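PDB 3IJ3: cytosol aminopeptidase from Coxiella burnetii, which probably acts as a manganese-dependent metalloaminopeptidase of the M17 family, removing residues from the N-termini of peptides. Local coordinates for residues Ile233-Gly238 against Val294-Leu299; Lys244-Gly249 against Ala344-Glu349; Gly258-Thr263 against Tyr312-Val317; Glu327-Asp332 against Thr418-Asn423. All coordinates share one frame; numbering follows the deposited sequence.

Interaction 1 of 4, residues Ile233-Gly238 against Val294-Leu299; sequences IDLKWG and VRLRLL. With PG4 (tetraethylene glycol), chain O; SO4 (sulfate ion), chain G.
R297 grips D234 side-on. Its NE reaches D234 OD1 at 2.9 Å and its NH2 reaches D234 OD2 at 2.8 Å, both bonds almost straight. The two oxygens are met on the syn side, with the carboxylate and guanidinium planes 30° apart. R297 is extended from CG to NE, and this carries its head diagonally across to D234. K236 lies alongside R297, its CE over one guanidinium face, 3.5 Å from R297 NE. L299 CD1 lies over the opposite face.

Farther along, R295 bends at chi2 (55°) and turns back over its partner strand. Its NH1 donates to G238 O at 2.7 Å, and its NH2 and K236 NZ share one oxygen, O3, of a sulfate. A tetraethylene glycol accepts from G238 N.

The backbones form an antiparallel ladder in which L235 pairs with L298 and W237 with L296 through hydrogen bonds. The face with L235, W237, L296 and L298 is apolar and packs on helices 186-200 and 275-289. On the other face, E345 and E349 add salt bridges to R297, and E349 another to K236. The basic groups on that face are thus paired with carboxylates and the sulfate, which would balance their charge.

Interaction 2 of 4, residues Lys244-Gly249 against Ala344-Glu349; sequences KVTLVG and AEAVKE
One water is held by three groups where strand 244-249 meets the C-terminal part of helix 335-347 and the residues after it. It accepts from T246 OG1 at 2.7 Å. It donates to A346 O at 2.8 Å and to E349 OE1 at 2.6 Å. No direct hydrogen bond joins the two segments, so this water is their polar link. T246 OG1 sits beside its backbone N (chi1 -59°), which turns the hydroxyl to the water and leaves the methyl for the helix. T246 CG2 meets A346 CB at 3.7 Å, and V248 CG2 touches the same methyl more loosely.

This is helix-on-sheet packing in the alpha/beta catalytic domain. The strand runs parallel to 295-305 and 353-359, its neighbours in the sheet. L299 and I354 from those two strands also touch A346.

K244 crosses E349 at about a right angle. The meeting is between chain carbons, K244 CD lying 4.1 Å from E349 CB. K244 bends at chi4 (62°), and its NZ stays 5.5 Å from E349 OE2, too far for a salt bridge. E349 instead pairs through OE2 with K236 and through OE1 with R297, so the oxygen that accepts the water's hydrogen bond also faces an arginine.

Interaction 3 of 4, residues Gly258-Thr263 against Tyr312-Val317; sequences GLDIKT and YRPGDV
Neither segment is a regular helix or strand; each is a loop containing one tight turn. R313-D316 forms a type II beta turn, closed by a bond from D316 N to R313 O, with G315 at positive phi (94°). In 258-263 the chain makes an inverse gamma turn centred on D260. The CA atoms of L259 and R313 are the nearest across the loops. A water bridges the backbones, accepting from L259 N at 2.9 Å and donating to Y312 O at 2.8 Å.

L259 lies alongside R313, pointing the same way. Its CD1 touches R313 CG at 4.0 Å and Y312 O at 3.6 Å, while its CB faces P314 CD. D260 and P314 slide past each other in opposite directions, D260 OD2 passing 3.8 Å from P314 CG. The polar ends of D260 and Y312 are both turned to T331, D260 OD2 taking the N-H and Y312 OH bonding to the carbonyl. The Y312 side chain also touches E334, a ligand of the bound lithium, which places this contact beside the lithium site.

They also lie at a subunit interface. R313 forms salt bridges with E182 and E304 of a second subunit, and L259 packs on M267 of that subunit. Within the turn, D316 OD2 takes two bonds from R313: the backbone N from above the carboxylate plane at 2.9 Å, and NH1 on the syn side at 3.0 Å.

Interaction 4 of 4, residues Glu327-Asp332 against Thr418-Asn423; sequences EITNTD and TNSSQN. With SO4 (sulfate ion), chain F.
N419 places its amide between the two segments and uses both ends of it. OD1 accepts from T329 N at 2.9 Å and more weakly from N330 N. ND2 donates to N330 O at 2.9 Å, a partner close to the amide plane. With chi1 at 70°, CG lies between the backbone N and the carbonyl carbon, and this folds the amide against the backbone of 329-330. These bonds fix its rotation. A further bond from ND2 to A333 O secures that end, and I328 CD1 rests against the group at 4.0 Å from ND2.

T329 takes a similar first torsion (chi1 51°). Its OG1 meets S420 OG at 2.6 Å, a short bond in which either hydroxyl could be the donor. The methyl is left for T418, the two CG2 atoms 3.6 Å apart. T418 OG1 turns to S420 O within its own loop. N330 OD1 likewise serves its own loop, accepting from D332 N in an Asx turn.

S421 holds a sulfate through N and OG, and R336 of helix 335-347 binds the same ion. A parallel bridge of E327 with T418, with N419 N donating to E327 O at 3.1 Å, joins 417-418 to 325-327 as an outermost strand of the small sheet. Beyond it the loops run on to helices 335-347 and 427-436.

In the fold
Interactions 1 and 2 belong to the large central sheet and touch directly. Strands 295-305 and 244-252 are neighbours in it, and K236 of interaction 1 pairs with E349 of interaction 2. Both are largely buried, but interaction 1 is a backbone ladder with charges on one face, whereas interaction 2 is small and joined by a water. Interactions 3 and 4 form a second group, about 28 Å and 25 Å from interaction 2 between centres. They join loops and meet at T331 and I328. Interaction 3 is buried against another subunit and has no direct hydrogen bond between its segments, only van der Waals contacts and a water; interaction 4 is partly buried and relies on amide and hydroxyl bonds.

Interaction 1 of 4, residues Ile233-Gly238 against Val294-Leu299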
loop_
_atom_site.group_PDB
_atom_site.type_symbol
_atom_site.label_atom_id
_atom_site.label_comp_id
_atom_site.label_asym_id
_atom_site.label_seq_id
_atom_site.Cartn_x
_atom_site.Cartn_y
_atom_site.Cartn_z
ATOM N N ILE A 233 -33.857 8.094 17.693
ATOM C CA ILE A 233 -34.441 7.860 19.025
ATOM C C ILE A 233 -34.470 9.211 19.759
ATOM O O ILE A 233 -33.439 9.868 19.844
ATOM C CB ILE A 233 -33.561 6.878 19.823
ATOM C CG1 ILE A 233 -33.423 5.564 19.070
ATOM C CG2 ILE A 233 -34.139 6.631 21.250
ATOM C CD1 ILE A 233 -32.180 4.762 19.478
ATOM N N ASP A 234 -35.620 9.564 20.349
ATOM C CA ASP A 234 -35.832 10.851 21.038
ATOM C C ASP A 234 -36.535 10.591 22.365
ATOM O O ASP A 234 -37.722 10.269 22.383
ATOM C CB ASP A 234 -36.669 11.751 20.117
ATOM C CG ASP A 234 -36.841 13.201 20.624
ATOM O OD1 ASP A 234 -36.358 13.550 21.706
ATOM O OD2 ASP A 234 -37.480 14.013 19.879
ATOM N N LEU A 235 -35.776 10.642 23.453
ATOM C CA LEU A 235 -36.292 10.415 24.802
ATOM C C LEU A 235 -36.385 11.710 25.582
ATOM O O LEU A 235 -35.491 12.572 25.481
ATOM C CB LEU A 235 -35.402 9.405 25.555
ATOM C CG LEU A 235 -35.632 9.154 27.069
ATOM C CD1 LEU A 235 -35.048 7.810 27.516
ATOM C CD2 LEU A 235 -35.028 10.290 27.932
ATOM N N LYS A 236 -37.459 11.857 26.371
ATOM C CA LYS A 236 -37.633 13.020 27.232
ATOM C C LYS A 236 -38.042 12.602 28.642
ATOM O O LYS A 236 -38.794 11.652 28.831
ATOM C CB LYS A 236 -38.653 14.021 26.681
ATOM C CG LYS A 236 -38.146 14.749 25.459
ATOM C CD LYS A 236 -39.100 15.809 24.936
ATOM C CE LYS A 236 -38.365 16.700 23.921
ATOM N NZ LYS A 236 -39.208 17.820 23.401
ATOM N N TRP A 237 -37.551 13.356 29.615
ATOM C CA TRP A 237 -37.848 13.116 31.026
ATOM C C TRP A 237 -37.688 14.378 31.834
ATOM O O TRP A 237 -36.882 15.232 31.507
ATOM C CB TRP A 237 -36.875 12.053 31.573
ATOM C CG TRP A 237 -36.876 11.815 33.054
ATOM C CD1 TRP A 237 -37.530 10.833 33.706
ATOM C CD2 TRP A 237 -36.154 12.557 34.057
ATOM N NE1 TRP A 237 -37.286 10.907 35.061
ATOM C CE2 TRP A 237 -36.429 11.948 35.299
ATOM C CE3 TRP A 237 -35.283 13.652 34.022
ATOM C CZ2 TRP A 237 -35.884 12.418 36.509
ATOM C CZ3 TRP A 237 -34.751 14.127 35.212
ATOM C CH2 TRP A 237 -35.046 13.506 36.441
ATOM N N GLY A 238 -38.475 14.497 32.900
ATOM C CA GLY A 238 -38.296 15.594 33.818
ATOM C C GLY A 238 -39.324 16.692 33.754
ATOM O O GLY A 238 -40.153 16.736 32.843
ATOM N N VAL A 294 -33.514 18.722 36.051
ATOM C CA VAL A 294 -33.393 19.206 34.693
ATOM C C VAL A 294 -34.491 18.593 33.834
ATOM O O VAL A 294 -35.142 17.621 34.238
ATOM C CB VAL A 294 -32.028 18.842 34.054
ATOM C CG1 VAL A 294 -30.881 19.481 34.846
ATOM C CG2 VAL A 294 -31.824 17.300 33.935
ATOM N N ARG A 295 -34.704 19.206 32.681
ATOM C CA ARG A 295 -35.594 18.678 31.647
ATOM C C ARG A 295 -34.635 18.005 30.669
ATOM O O ARG A 295 -33.945 18.670 29.896
ATOM C CB ARG A 295 -36.398 19.796 30.993
ATOM C CG ARG A 295 -37.297 19.365 29.856
ATOM C CD ARG A 295 -38.277 18.241 30.217
ATOM N NE ARG A 295 -39.175 17.959 29.086
ATOM C CZ ARG A 295 -40.174 17.073 29.083
ATOM N NH1 ARG A 295 -40.436 16.318 30.160
ATOM N NH2 ARG A 295 -40.921 16.942 27.982
ATOM N N LEU A 296 -34.585 16.677 30.737
ATOM C CA LEU A 296 -33.666 15.877 29.956
ATOM C C LEU A 296 -34.237 15.465 28.612
ATOM O O LEU A 296 -35.415 15.072 28.506
ATOM C CB LEU A 296 -33.324 14.602 30.721
ATOM C CG LEU A 296 -32.477 13.527 30.017
ATOM C CD1 LEU A 296 -31.059 14.063 29.758
ATOM C CD2 LEU A 296 -32.457 12.262 30.879
ATOM N N ARG A 297 -33.410 15.561 27.585
ATOM C CA ARG A 297 -33.762 15.040 26.283
ATOM C C ARG A 297 -32.530 14.287 25.800
ATOM O O ARG A 297 -31.396 14.733 26.019
ATOM C CB ARG A 297 -34.129 16.159 25.310
ATOM C CG ARG A 297 -34.499 15.661 23.950
ATOM C CD ARG A 297 -34.824 16.804 23.010
ATOM N NE ARG A 297 -35.574 16.356 21.838
ATOM C CZ ARG A 297 -35.929 17.158 20.832
ATOM N NH1 ARG A 297 -35.547 18.437 20.815
ATOM N NH2 ARG A 297 -36.654 16.679 19.829
ATOM N N LEU A 298 -32.751 13.121 25.203
ATOM C CA LEU A 298 -31.697 12.285 24.633
ATOM C C LEU A 298 -32.038 11.993 23.181
ATOM O O LEU A 298 -33.119 11.464 22.882
ATOM C CB LEU A 298 -31.571 10.978 25.420
ATOM C CG LEU A 298 -30.742 9.845 24.796
ATOM C CD1 LEU A 298 -29.229 10.192 24.804
ATOM C CD2 LEU A 298 -30.968 8.555 25.562
ATOM N N LEU A 299 -31.127 12.363 22.272
ATOM C CA LEU A 299 -31.281 12.163 20.848
ATOM C C LEU A 299 -30.178 11.269 20.337
ATOM O O LEU A 299 -28.984 11.577 20.501
ATOM C CB LEU A 299 -31.235 13.524 20.119
ATOM C CG LEU A 299 -32.457 14.408 20.301
ATOM C CD1 LEU A 299 -32.125 15.878 19.972
ATOM C CD2 LEU A 299 -33.598 13.881 19.398
HETATM O O1 PG4 O . -44.262 14.977 29.029
HETATM C C1 PG4 O . -43.536 14.427 30.136
HETATM C C2 PG4 O . -42.369 13.575 29.628
HETATM O O2 PG4 O . -41.499 13.205 30.702
HETATM C C3 PG4 O . -41.914 12.015 31.381
HETATM C C4 PG4 O . -41.059 11.734 32.618
HETATM O O3 PG4 O . -40.920 12.883 33.457
HETATM C C5 PG4 O . -40.557 12.539 34.793
HETATM C C6 PG4 O . -40.758 13.718 35.741
HETATM O O4 PG4 O . -39.839 13.604 36.830
HETATM C C7 PG4 O . -39.467 14.859 37.418
HETATM C C8 PG4 O . -40.370 15.171 38.606
HETATM O O5 PG4 O . -40.455 16.591 38.801
HETATM S S SO4 G . -42.119 18.644 24.913
HETATM O O1 SO4 G . -42.546 17.249 24.949
HETATM O O2 SO4 G . -42.916 19.425 25.856
HETATM O O3 SO4 G . -40.722 18.734 25.302
HETATM O O4 SO4 G . -42.298 19.197 23.576
#

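Interaction 2 of 4, residues Lys244-Gly249 against Ala344-Glu349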
loop_
_atom_site.group_PDB
_atom_site.type_symbol
_atom_site.label_atom_id
_atom_site.label_comp_id
_atom_site.label_asym_id
_atom_site.label_seq_id
_atom_site.Cartn_x
_atom_site.Cartn_y
_atom_site.Cartn_z
ATOM N N LYS A 244 -33.265 22.931 30.379
ATOM C CA LYS A 244 -33.145 21.882 29.393
ATOM C C LYS A 244 -31.697 21.465 29.172
ATOM O O LYS A 244 -30.853 22.280 28.814
ATOM C CB LYS A 244 -33.764 22.321 28.068
ATOM C CG LYS A 244 -35.278 22.458 28.064
ATOM C CD LYS A 244 -35.751 22.888 26.668
ATOM C CE LYS A 244 -37.273 22.819 26.508
ATOM N NZ LYS A 244 -37.968 23.720 27.411
ATOM N N VAL A 245 -31.422 20.189 29.419
ATOM C CA VAL A 245 -30.110 19.582 29.155
ATOM C C VAL A 245 -30.399 18.529 28.106
ATOM O O VAL A 245 -31.199 17.613 28.363
ATOM C CB VAL A 245 -29.502 18.942 30.401
ATOM C CG1 VAL A 245 -28.217 18.137 30.038
ATOM C CG2 VAL A 245 -29.223 20.013 31.457
ATOM N N THR A 246 -29.767 18.654 26.935
ATOM C CA THR A 246 -29.981 17.734 25.831
ATOM C C THR A 246 -28.693 16.995 25.505
ATOM O O THR A 246 -27.627 17.622 25.289
ATOM C CB THR A 246 -30.530 18.461 24.566
ATOM O OG1 THR A 246 -31.779 19.099 24.880
ATOM C CG2 THR A 246 -30.708 17.450 23.344
ATOM N N LEU A 247 -28.791 15.659 25.486
ATOM C CA LEU A 247 -27.681 14.773 25.217
ATOM C C LEU A 247 -27.874 14.161 23.834
ATOM O O LEU A 247 -28.985 13.768 23.469
ATOM C CB LEU A 247 -27.639 13.654 26.252
ATOM C CG LEU A 247 -27.643 14.073 27.727
ATOM C CD1 LEU A 247 -27.585 12.801 28.643
ATOM C CD2 LEU A 247 -26.511 15.057 28.052
ATOM N N VAL A 248 -26.793 14.121 23.071
ATOM C CA VAL A 248 -26.798 13.591 21.733
ATOM C C VAL A 248 -25.702 12.537 21.609
ATOM O O VAL A 248 -24.568 12.740 22.039
ATOM C CB VAL A 248 -26.589 14.709 20.731
ATOM C CG1 VAL A 248 -26.583 14.143 19.272
ATOM C CG2 VAL A 248 -27.653 15.813 20.889
ATOM N N GLY A 249 -26.032 11.377 21.044
ATOM C CA GLY A 249 -25.040 10.330 20.882
ATOM C C GLY A 249 -25.034 9.644 19.519
ATOM O O GLY A 249 -26.074 9.277 18.999
ATOM N N ALA A 344 -29.300 19.868 14.952
ATOM C CA ALA A 344 -30.233 20.839 14.387
ATOM C C ALA A 344 -31.570 20.738 15.121
ATOM O O ALA A 344 -32.239 21.753 15.378
ATOM C CB ALA A 344 -30.419 20.603 12.863
ATOM N N GLU A 345 -31.962 19.519 15.461
ATOM C CA GLU A 345 -33.195 19.309 16.229
ATOM C C GLU A 345 -33.052 19.813 17.669
ATOM O O GLU A 345 -33.941 20.500 18.190
ATOM C CB GLU A 345 -33.565 17.832 16.225
ATOM C CG GLU A 345 -34.795 17.482 17.069
ATOM C CD GLU A 345 -36.107 18.059 16.558
ATOM O OE1 GLU A 345 -36.148 18.754 15.518
ATOM O OE2 GLU A 345 -37.137 17.809 17.226
ATOM N N ALA A 346 -31.935 19.483 18.314
ATOM C CA ALA A 346 -31.684 19.895 19.689
ATOM C C ALA A 346 -31.722 21.420 19.855
ATOM O O ALA A 346 -32.275 21.933 20.829
ATOM C CB ALA A 346 -30.309 19.360 20.162
ATOM N N VAL A 347 -31.123 22.137 18.917
ATOM C CA VAL A 347 -31.019 23.600 19.028
ATOM C C VAL A 347 -32.360 24.343 18.928
ATOM O O VAL A 347 -32.490 25.442 19.454
ATOM C CB VAL A 347 -30.005 24.220 18.012
ATOM C CG1 VAL A 347 -28.581 23.748 18.300
ATOM C CG2 VAL A 347 -30.426 23.960 16.608
ATOM N N LYS A 348 -33.345 23.750 18.257
ATOM C CA LYS A 348 -34.659 24.378 18.093
ATOM C C LYS A 348 -35.324 24.765 19.409
ATOM O O LYS A 348 -36.090 25.719 19.454
ATOM C CB LYS A 348 -35.606 23.469 17.305
ATOM C CG LYS A 348 -35.251 23.295 15.837
ATOM C CD LYS A 348 -36.274 22.395 15.144
ATOM C CE LYS A 348 -35.927 22.153 13.677
ATOM N NZ LYS A 348 -36.051 23.375 12.810
ATOM N N GLU A 349 -35.031 24.033 20.477
ATOM C CA GLU A 349 -35.608 24.310 21.798
ATOM C C GLU A 349 -34.823 25.336 22.625
ATOM O O GLU A 349 -35.215 25.633 23.762
ATOM C CB GLU A 349 -35.680 23.005 22.611
ATOM C CG GLU A 349 -36.613 21.971 22.042
ATOM C CD GLU A 349 -36.750 20.745 22.921
ATOM O OE1 GLU A 349 -35.709 20.213 23.380
ATOM O OE2 GLU A 349 -37.906 20.282 23.110
HETATM O O HOH W 1 -33.139 20.242 22.887
#

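Interaction 3 of 4, residues Gly258-Thr263 against Tyr312-Val317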
loop_
_atom_site.group_PDB
_atom_site.type_symbol
_atom_site.label_atom_id
_atom_site.label_comp_id
_atom_site.label_asym_id
_atom_site.label_seq_id
_atom_site.Cartn_x
_atom_site.Cartn_y
_atom_site.Cartn_z
ATOM N N GLY A 258 -18.578 2.583 4.290
ATOM C CA GLY A 258 -19.374 2.882 3.101
ATOM C C GLY A 258 -18.500 2.655 1.867
ATOM O O GLY A 258 -17.512 1.901 1.915
ATOM N N LEU A 259 -18.839 3.304 0.750
ATOM C CA LEU A 259 -18.068 3.109 -0.487
ATOM C C LEU A 259 -16.563 3.405 -0.299
ATOM O O LEU A 259 -15.736 2.794 -0.962
ATOM C CB LEU A 259 -18.692 3.910 -1.637
ATOM C CG LEU A 259 -20.013 3.295 -2.137
ATOM C CD1 LEU A 259 -20.732 4.245 -3.101
ATOM C CD2 LEU A 259 -19.721 1.967 -2.795
ATOM N N ASP A 260 -16.242 4.348 0.597
ATOM C CA ASP A 260 -14.847 4.639 0.992
ATOM C C ASP A 260 -14.562 3.612 2.109
ATOM O O ASP A 260 -14.409 3.939 3.288
ATOM C CB ASP A 260 -14.715 6.075 1.499
ATOM C CG ASP A 260 -14.860 7.095 0.392
ATOM O OD1 ASP A 260 -14.270 6.887 -0.700
ATOM O OD2 ASP A 260 -15.537 8.134 0.598
ATOM N N ILE A 261 -14.473 2.361 1.686
ATOM C CA ILE A 261 -14.396 1.228 2.595
ATOM C C ILE A 261 -13.163 1.219 3.457
ATOM O O ILE A 261 -12.075 1.566 3.013
ATOM C CB ILE A 261 -14.546 -0.104 1.803
ATOM C CG1 ILE A 261 -14.870 -1.276 2.726
ATOM C CG2 ILE A 261 -13.300 -0.385 0.916
ATOM C CD1 ILE A 261 -15.140 -2.604 1.928
ATOM N N LYS A 262 -13.350 0.837 4.719
ATOM C CA LYS A 262 -12.241 0.732 5.640
ATOM C C LYS A 262 -11.329 -0.473 5.309
ATOM O O LYS A 262 -11.712 -1.433 4.627
ATOM C CB LYS A 262 -12.784 0.536 7.076
ATOM C CG LYS A 262 -13.529 1.708 7.658
ATOM C CD LYS A 262 -14.135 1.370 9.008
ATOM C CE LYS A 262 -14.904 2.528 9.604
ATOM N NZ LYS A 262 -14.027 3.692 9.946
ATOM N N THR A 263 -10.107 -0.412 5.816
ATOM C CA THR A 263 -9.195 -1.550 5.762
ATOM C C THR A 263 -9.702 -2.592 6.795
ATOM O O THR A 263 -10.450 -2.240 7.706
ATOM C CB THR A 263 -7.828 -1.138 6.199
ATOM O OG1 THR A 263 -7.899 -0.711 7.569
ATOM C CG2 THR A 263 -7.289 0.002 5.289
ATOM N N TYR A 312 -24.829 5.797 -0.214
ATOM C CA TYR A 312 -24.583 7.205 -0.547
ATOM C C TYR A 312 -23.113 7.272 -1.042
ATOM O O TYR A 312 -22.252 6.464 -0.650
ATOM C CB TYR A 312 -24.964 8.138 0.604
ATOM C CG TYR A 312 -23.990 8.343 1.740
ATOM C CD1 TYR A 312 -23.778 9.607 2.248
ATOM C CD2 TYR A 312 -23.294 7.285 2.346
ATOM C CE1 TYR A 312 -22.913 9.842 3.300
ATOM C CE2 TYR A 312 -22.408 7.514 3.405
ATOM C CZ TYR A 312 -22.226 8.798 3.887
ATOM O OH TYR A 312 -21.363 9.087 4.923
ATOM N N ARG A 313 -22.839 8.216 -1.927
ATOM C CA ARG A 313 -21.595 8.225 -2.647
ATOM C C ARG A 313 -20.741 9.466 -2.505
ATOM O O ARG A 313 -21.247 10.549 -2.216
ATOM C CB ARG A 313 -21.929 8.173 -4.151
ATOM C CG ARG A 313 -22.988 7.159 -4.561
ATOM C CD ARG A 313 -23.582 7.517 -5.939
ATOM N NE ARG A 313 -24.717 6.676 -6.317
ATOM C CZ ARG A 313 -25.977 6.877 -5.909
ATOM N NH1 ARG A 313 -26.302 7.912 -5.118
ATOM N NH2 ARG A 313 -26.926 6.043 -6.292
ATOM N N PRO A 314 -19.439 9.314 -2.781
ATOM C CA PRO A 314 -18.566 10.491 -2.853
ATOM C C PRO A 314 -19.125 11.414 -3.900
ATOM O O PRO A 314 -19.496 10.960 -4.986
ATOM C CB PRO A 314 -17.229 9.912 -3.299
ATOM C CG PRO A 314 -17.240 8.482 -2.759
ATOM C CD PRO A 314 -18.700 8.040 -2.790
ATOM N N GLY A 315 -19.229 12.699 -3.579
ATOM C CA GLY A 315 -19.768 13.665 -4.510
ATOM C C GLY A 315 -21.260 13.890 -4.323
ATOM O O GLY A 315 -21.798 14.888 -4.809
ATOM N N ASP A 316 -21.946 12.979 -3.633
ATOM C CA ASP A 316 -23.381 13.203 -3.394
ATOM C C ASP A 316 -23.565 14.412 -2.459
ATOM O O ASP A 316 -22.713 14.689 -1.613
ATOM C CB ASP A 316 -24.090 11.979 -2.799
ATOM C CG ASP A 316 -24.387 10.890 -3.835
ATOM O OD1 ASP A 316 -24.235 11.143 -5.065
ATOM O OD2 ASP A 316 -24.813 9.792 -3.395
ATOM N N VAL A 317 -24.659 15.130 -2.644
ATOM C CA VAL A 317 -24.997 16.260 -1.771
ATOM C C VAL A 317 -26.205 15.845 -0.958
ATOM O O VAL A 317 -27.255 15.508 -1.517
ATOM C CB VAL A 317 -25.246 17.556 -2.547
ATOM C CG1 VAL A 317 -25.723 18.657 -1.581
ATOM C CG2 VAL A 317 -23.983 17.986 -3.301
HETATM O O HOH W 2 -21.329 4.723 1.278
#

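Interaction 4 of 4, residues Glu327-Asp332 against Thr418-Asn423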
loop_
_atom_site.group_PDB
_atom_site.type_symbol
_atom_site.label_atom_id
_atom_site.label_comp_id
_atom_site.label_asym_id
_atom_site.label_seq_id
_atom_site.Cartn_x
_atom_site.Cartn_y
_atom_site.Cartn_z
ATOM N N GLU A 327 -21.700 18.322 0.910
ATOM C CA GLU A 327 -21.098 17.542 -0.146
ATOM C C GLU A 327 -20.293 16.447 0.540
ATOM O O GLU A 327 -19.377 16.732 1.336
ATOM C CB GLU A 327 -20.192 18.378 -1.033
ATOM C CG GLU A 327 -19.581 17.519 -2.179
ATOM C CD GLU A 327 -18.646 18.278 -3.096
ATOM O OE1 GLU A 327 -18.127 19.353 -2.694
ATOM O OE2 GLU A 327 -18.423 17.781 -4.241
ATOM N N ILE A 328 -20.583 15.202 0.206
ATOM C CA ILE A 328 -19.876 14.077 0.797
ATOM C C ILE A 328 -18.548 13.853 0.086
ATOM O O ILE A 328 -18.493 13.476 -1.105
ATOM C CB ILE A 328 -20.705 12.775 0.729
ATOM C CG1 ILE A 328 -22.073 12.966 1.408
ATOM C CG2 ILE A 328 -19.908 11.579 1.362
ATOM C CD1 ILE A 328 -21.987 13.468 2.886
ATOM N N THR A 329 -17.470 14.108 0.807
ATOM C CA THR A 329 -16.114 13.908 0.297
ATOM C C THR A 329 -15.455 12.669 0.911
ATOM O O THR A 329 -14.370 12.294 0.501
ATOM C CB THR A 329 -15.229 15.154 0.501
ATOM O OG1 THR A 329 -15.297 15.582 1.847
ATOM C CG2 THR A 329 -15.723 16.301 -0.388
ATOM N N ASN A 330 -16.112 12.065 1.891
ATOM C CA ASN A 330 -15.620 10.832 2.538
ATOM C C ASN A 330 -16.831 10.157 3.130
ATOM O O ASN A 330 -17.420 10.673 4.088
ATOM C CB ASN A 330 -14.593 11.166 3.616
ATOM C CG ASN A 330 -14.038 9.935 4.317
ATOM O OD1 ASN A 330 -14.399 8.788 4.007
ATOM N ND2 ASN A 330 -13.136 10.174 5.276
ATOM N N THR A 331 -17.226 8.999 2.594
ATOM C CA THR A 331 -18.418 8.328 3.132
ATOM C C THR A 331 -18.177 7.764 4.544
ATOM O O THR A 331 -19.122 7.433 5.253
ATOM C CB THR A 331 -18.888 7.161 2.223
ATOM O OG1 THR A 331 -17.868 6.163 2.173
ATOM C CG2 THR A 331 -19.219 7.644 0.825
ATOM N N ASP A 332 -16.908 7.691 4.944
ATOM C CA ASP A 332 -16.501 7.156 6.247
ATOM C C ASP A 332 -16.455 8.290 7.317
ATOM O O ASP A 332 -16.094 8.036 8.454
ATOM C CB ASP A 332 -15.173 6.439 6.103
ATOM C CG ASP A 332 -14.777 5.618 7.344
ATOM O OD1 ASP A 332 -15.636 5.252 8.146
ATOM O OD2 ASP A 332 -13.579 5.327 7.485
ATOM N N THR A 418 -18.338 20.677 2.892
ATOM C CA THR A 418 -18.044 19.260 2.726
ATOM C C THR A 418 -18.075 18.629 4.093
ATOM O O THR A 418 -18.099 19.333 5.103
ATOM C CB THR A 418 -16.653 19.014 2.127
ATOM O OG1 THR A 418 -15.648 19.515 3.023
ATOM C CG2 THR A 418 -16.496 19.673 0.750
ATOM N N ASN A 419 -18.090 17.291 4.140
ATOM C CA ASN A 419 -18.041 16.634 5.438
ATOM C C ASN A 419 -16.634 16.255 5.869
ATOM O O ASN A 419 -16.461 15.867 7.000
ATOM C CB ASN A 419 -18.942 15.402 5.526
ATOM C CG ASN A 419 -18.465 14.256 4.712
ATOM O OD1 ASN A 419 -17.909 14.431 3.630
ATOM N ND2 ASN A 419 -18.738 13.015 5.207
ATOM N N SER A 420 -15.631 16.378 5.017
ATOM C CA SER A 420 -14.275 16.027 5.426
ATOM C C SER A 420 -13.286 16.959 4.794
ATOM O O SER A 420 -13.565 17.564 3.754
ATOM C CB SER A 420 -13.893 14.591 5.045
ATOM O OG SER A 420 -13.783 14.495 3.633
ATOM N N SER A 421 -12.105 17.019 5.393
ATOM C CA SER A 421 -11.077 17.945 4.923
ATOM C C SER A 421 -10.219 17.450 3.791
ATOM O O SER A 421 -10.210 16.269 3.405
ATOM C CB SER A 421 -10.250 18.540 6.109
ATOM O OG SER A 421 -9.679 17.575 6.977
ATOM N N GLN A 422 -9.509 18.414 3.227
ATOM C CA GLN A 422 -8.651 18.219 2.078
ATOM C C GLN A 422 -7.354 17.439 2.391
ATOM O O GLN A 422 -6.717 16.879 1.503
ATOM C CB GLN A 422 -8.304 19.619 1.520
ATOM C CG GLN A 422 -9.523 20.560 1.372
ATOM C CD GLN A 422 -9.149 21.981 0.937
ATOM O OE1 GLN A 422 -7.964 22.318 0.797
ATOM N NE2 GLN A 422 -10.166 22.825 0.739
ATOM N N ASN A 423 -6.986 17.383 3.658
ATOM C CA ASN A 423 -5.744 16.756 4.085
ATOM C C ASN A 423 -5.977 15.707 5.161
ATOM O O ASN A 423 -7.095 15.523 5.621
ATOM C CB ASN A 423 -4.857 17.866 4.630
ATOM C CG ASN A 423 -5.526 18.629 5.791
ATOM O OD1 ASN A 423 -5.960 18.020 6.770
ATOM N ND2 ASN A 423 -5.589 19.961 5.684
HETATM S S SO4 F . -11.415 14.605 8.732
HETATM O O1 SO4 F . -10.778 13.403 8.193
HETATM O O2 SO4 F . -12.426 15.117 7.811
HETATM O O3 SO4 F . -12.008 14.392 10.037
HETATM O O4 SO4 F . -10.362 15.615 8.888
#